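Local atomic coordinates of ochratoxinase (Aspergillus niger, PDB entry 4C65), a protein that is a zinc-dependent amidohydrolase and carboxypeptidase that releases C-terminal aromatic residues and degrades the mycotoxin ochratoxin A to ochratoxin alpha and L-phenylalanine. Residues A[264-268]-A[313-317]; A[287-292]-A[345-349]. One frame throughout, in Å; residues are numbered along the deposited sequence.

Contact 1 of 2, residues A[264-268]-A[313-317]; sequences EHVSY and LADSH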
# COMPACT_ATOMS: atom_id res chain seq x y z
N GLU A 264 14.94 17.50 30.87
CA GLU A 264 15.95 18.24 30.15
C GLU A 264 15.55 19.70 29.94
O GLU A 264 14.38 19.99 29.73
CB GLU A 264 16.23 17.56 28.82
CG GLU A 264 16.04 16.07 28.84
CD GLU A 264 17.17 15.48 29.68
OE1 GLU A 264 18.35 15.80 29.36
OE2 GLU A 264 16.91 14.70 30.63
N HIS A 265 16.55 20.58 29.99
CA HIS A 265 16.38 22.02 29.84
C HIS A 265 15.71 22.63 31.06
O HIS A 265 16.31 23.45 31.76
CB HIS A 265 15.61 22.38 28.55
CG HIS A 265 15.99 21.53 27.38
ND1 HIS A 265 17.27 21.48 26.88
CD2 HIS A 265 15.26 20.66 26.64
CE1 HIS A 265 17.32 20.62 25.88
NE2 HIS A 265 16.11 20.12 25.70
N VAL A 266 14.45 22.24 31.28
CA VAL A 266 13.70 22.62 32.46
C VAL A 266 13.69 24.12 32.67
O VAL A 266 13.69 24.60 33.79
CB VAL A 266 14.21 21.92 33.73
CG1 VAL A 266 13.04 21.48 34.58
CG2 VAL A 266 15.05 20.69 33.42
N SER A 267 13.56 24.85 31.57
CA SER A 267 13.76 26.30 31.55
C SER A 267 12.87 27.12 32.49
O SER A 267 13.26 28.23 32.87
CB SER A 267 13.60 26.82 30.11
OG SER A 267 14.48 26.13 29.25
N TYR A 268 11.67 26.64 32.82
CA TYR A 268 10.77 27.42 33.69
C TYR A 268 10.54 26.73 35.03
O TYR A 268 9.49 26.88 35.65
CB TYR A 268 9.44 27.73 32.95
CG TYR A 268 9.62 28.76 31.88
CD1 TYR A 268 9.51 30.12 32.16
CD2 TYR A 268 9.96 28.38 30.59
CE1 TYR A 268 9.71 31.07 31.18
CE2 TYR A 268 10.18 29.33 29.61
CZ TYR A 268 10.05 30.67 29.91
OH TYR A 268 10.26 31.58 28.92
N LEU A 313 13.75 33.58 27.68
CA LEU A 313 13.85 32.15 27.99
C LEU A 313 15.23 31.80 28.55
O LEU A 313 15.33 31.06 29.50
CB LEU A 313 13.55 31.30 26.74
CG LEU A 313 13.48 29.78 26.95
CD1 LEU A 313 12.56 29.16 25.91
CD2 LEU A 313 14.86 29.12 26.90
N ALA A 314 16.29 32.35 27.95
CA ALA A 314 17.65 32.19 28.47
C ALA A 314 17.77 32.66 29.93
O ALA A 314 18.34 31.95 30.73
CB ALA A 314 18.64 32.94 27.60
N ASP A 315 17.16 33.79 30.26
CA ASP A 315 17.13 34.29 31.64
C ASP A 315 16.37 33.39 32.59
O ASP A 315 16.89 33.06 33.65
CB ASP A 315 16.52 35.69 31.73
CG ASP A 315 17.34 36.71 30.99
OD1 ASP A 315 18.43 36.35 30.56
OD2 ASP A 315 16.90 37.83 30.74
N SER A 316 15.16 32.99 32.21
CA SER A 316 14.40 32.02 33.00
C SER A 316 15.18 30.75 33.21
O SER A 316 15.24 30.22 34.32
CB SER A 316 13.09 31.66 32.33
OG SER A 316 12.39 32.84 31.99
N HIS A 317 15.76 30.25 32.13
CA HIS A 317 16.55 29.02 32.17
C HIS A 317 17.71 29.14 33.16
O HIS A 317 17.97 28.21 33.92
CB HIS A 317 17.08 28.67 30.77
CG HIS A 317 17.89 27.41 30.73
ND1 HIS A 317 19.24 27.39 31.01
CD2 HIS A 317 17.55 26.14 30.44
CE1 HIS A 317 19.69 26.16 30.91
NE2 HIS A 317 18.68 25.38 30.57
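H265 meets the helix through its backbone: its carbonyl O lies 3.2 Å from H317 CD2, obliquely to that imidazole, and the poor angle to NE2 rules out a hydrogen bond there. H317 NE2 is instead bonded to the carbonyl O of A286, while ND1 pairs with NH1 of R288; an arginine on one nitrogen and a carbonyl on the other suggest that the proton sits on NE2. The H265 ring leads off the other way. It is a ligand of the second zinc ion, stacks on H247 and probably bonds through ND1 to T287 OG1, so NE2 is its likely metal-binding atom. S267 comes closest in backbone terms, with its CA 3.9 Å from H317 CA. With OG anti to the carbonyl carbon (chi1 -55°), the hydroxyl arrives in the plane of the H317 ring at its CD2 edge, 3.3 Å from that carbon, and it also rests against L313 CD2 at 3.8 Å. The polar partner of this OG is H247 ND1. In the twisted TIM barrel the loop carrying these residues leaves strand 262-263 at the metal centre, and helix 304-327 packs against it. The carbonyl O of S267 faces the helix backbone: H317 CA offers it a CH...O contact at 3.5 Å, whereas S316 O, a second acceptor, stands close without bonding. Y268 points its CB away, yet its ring swings back to the helix. S316 CB sits over one ring face, 4.1 Å from the centroid and 28° off the normal, in a CH-pi contact. S316 OG approaches Y268 CE1 to 3.3 Å while bonding back to A312 O, and the phenol OH reaches the L313 backbone, 3.8 Å from CA.

Contact 2 of 2, residues A[287-292]-A[345-349]; sequences TRSVIE and LELQF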
# COMPACT_ATOMS: atom_id res chain seq x y z
N THR A 287 21.36 21.42 30.20
CA THR A 287 21.90 21.69 28.84
C THR A 287 22.09 23.18 28.59
O THR A 287 21.58 23.73 27.62
CB THR A 287 21.06 21.04 27.71
OG1 THR A 287 19.80 21.68 27.59
CG2 THR A 287 20.83 19.56 27.99
N ARG A 288 22.86 23.83 29.45
CA ARG A 288 23.06 25.27 29.36
C ARG A 288 23.85 25.62 28.12
O ARG A 288 23.71 26.73 27.61
CB ARG A 288 23.75 25.81 30.63
CG ARG A 288 23.97 27.32 30.67
CD ARG A 288 22.67 28.11 30.65
NE ARG A 288 22.90 29.53 30.49
CZ ARG A 288 21.94 30.47 30.52
NH1 ARG A 288 20.66 30.13 30.66
NH2 ARG A 288 22.26 31.74 30.38
N SER A 289 24.65 24.69 27.62
CA SER A 289 25.44 24.92 26.39
C SER A 289 24.58 25.39 25.23
O SER A 289 24.94 26.32 24.51
CB SER A 289 26.20 23.66 25.96
OG SER A 289 27.33 23.44 26.78
N VAL A 290 23.45 24.75 25.04
CA VAL A 290 22.59 25.06 23.94
C VAL A 290 22.04 26.49 24.02
O VAL A 290 21.92 27.20 23.01
CB VAL A 290 21.52 23.96 23.86
CG1 VAL A 290 20.10 24.42 24.14
CG2 VAL A 290 21.61 23.19 22.55
N ILE A 291 21.71 26.93 25.23
CA ILE A 291 21.28 28.31 25.45
C ILE A 291 22.42 29.27 25.16
O ILE A 291 22.21 30.33 24.56
CB ILE A 291 20.77 28.55 26.89
CG1 ILE A 291 19.29 28.17 27.02
CG2 ILE A 291 20.65 30.03 27.20
CD1 ILE A 291 18.80 26.76 27.15
N GLU A 292 23.63 28.91 25.59
CA GLU A 292 24.78 29.79 25.46
C GLU A 292 25.17 29.97 24.01
O GLU A 292 25.64 31.03 23.63
CB GLU A 292 25.96 29.27 26.28
CG GLU A 292 25.78 29.35 27.80
CD GLU A 292 25.68 30.78 28.31
OE1 GLU A 292 26.20 31.70 27.66
OE2 GLU A 292 25.07 30.97 29.38
N LEU A 345 32.55 22.21 27.89
CA LEU A 345 31.95 23.50 28.16
C LEU A 345 30.83 23.45 29.20
O LEU A 345 30.58 24.44 29.91
CB LEU A 345 31.35 24.09 26.89
CG LEU A 345 32.21 24.88 25.90
CD1 LEU A 345 31.32 25.61 24.90
CD2 LEU A 345 33.06 25.91 26.61
N GLU A 346 30.10 22.35 29.24
CA GLU A 346 28.97 22.24 30.14
C GLU A 346 29.45 22.28 31.60
O GLU A 346 28.72 22.78 32.48
CB GLU A 346 28.18 20.97 29.87
CG GLU A 346 26.81 20.93 30.53
CD GLU A 346 25.87 22.02 30.03
OE1 GLU A 346 26.08 22.56 28.93
OE2 GLU A 346 24.90 22.31 30.76
N LEU A 347 30.65 21.76 31.85
CA LEU A 347 31.23 21.83 33.19
C LEU A 347 31.53 23.28 33.55
O LEU A 347 31.26 23.72 34.66
CB LEU A 347 32.50 20.97 33.29
CG LEU A 347 32.25 19.46 33.36
CD1 LEU A 347 33.36 18.73 32.66
CD2 LEU A 347 32.13 18.96 34.78
N GLN A 348 32.10 24.01 32.60
CA GLN A 348 32.35 25.42 32.76
C GLN A 348 31.07 26.18 33.13
O GLN A 348 31.05 26.97 34.06
CB GLN A 348 32.94 25.99 31.49
CG GLN A 348 33.09 27.49 31.53
CD GLN A 348 33.82 28.05 30.33
OE1 GLN A 348 34.67 27.41 29.72
NE2 GLN A 348 33.54 29.30 30.03
N PHE A 349 29.98 25.88 32.42
CA PHE A 349 28.73 26.56 32.67
C PHE A 349 28.11 26.16 33.98
O PHE A 349 27.48 26.98 34.63
CB PHE A 349 27.75 26.37 31.51
CG PHE A 349 28.25 26.90 30.19
CD1 PHE A 349 28.86 28.14 30.11
CD2 PHE A 349 28.07 26.17 29.02
CE1 PHE A 349 29.31 28.63 28.90
CE2 PHE A 349 28.53 26.64 27.80
CZ PHE A 349 29.14 27.87 27.75
O HOH W 1 23.67 20.10 31.89
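The E346 carboxylate grips the start of helix 288-297, which follows strand 283-285 of the TIM barrel, from the side of helix 344-354; the short helical segments run at 90° to each other, their axes 9.6 Å apart. OE2 accepts the backbone N of R288 at 2.9 Å and OE1 that of S289, also at 2.9 Å, each through its syn lone pair. OE1 takes a further bond from S289 OG, 2.6 Å away and nearly along the C-O axis. Three bonds thus fix the carboxylate's rotation, and the amide end of the helix would probably stabilise its negative charge. F349, one turn on, packs against the same helix: S289 OG lies in its ring plane at the edge, and E292 CG sits over the centre of one face, 3.7 Å from the centroid, a CH-pi contact. Farther out, a salt bridge from R288 NE to E292 OE2 (2.8 Å) steadies the glutamate, whose OE2 is also paired with R353. R288 CG lies by F349 CB, and the bend at chi2 (63°) turns the guanidinium toward E292. A water 2.8 Å from E346 OE2 donates to that oxygen and accepts from T287 N.

How the contacts relate
Along the chain the segments alternate, 264-268, 287-292, 313-317, 345-349, so the two contacts cross; their centres are 12 Å apart on the same side of the chain's centre. Helix 288-297, a partner in contact 2, also lies against helix 304-327 of contact 1, the next helix in the sequence. R288 NH1 bonds to A314 O at 3.0 Å, and I291 packs on A314 and H317. The 264-268 and 287-292 segments follow neighbouring parallel strands, 262-263 and 283-285, of the TIM barrel, and H265 ND1 lies 2.6 Å from T287 OG1, a probable hydrogen bond. Through it the helix start held in contact 2 joins the second shell of the zinc site.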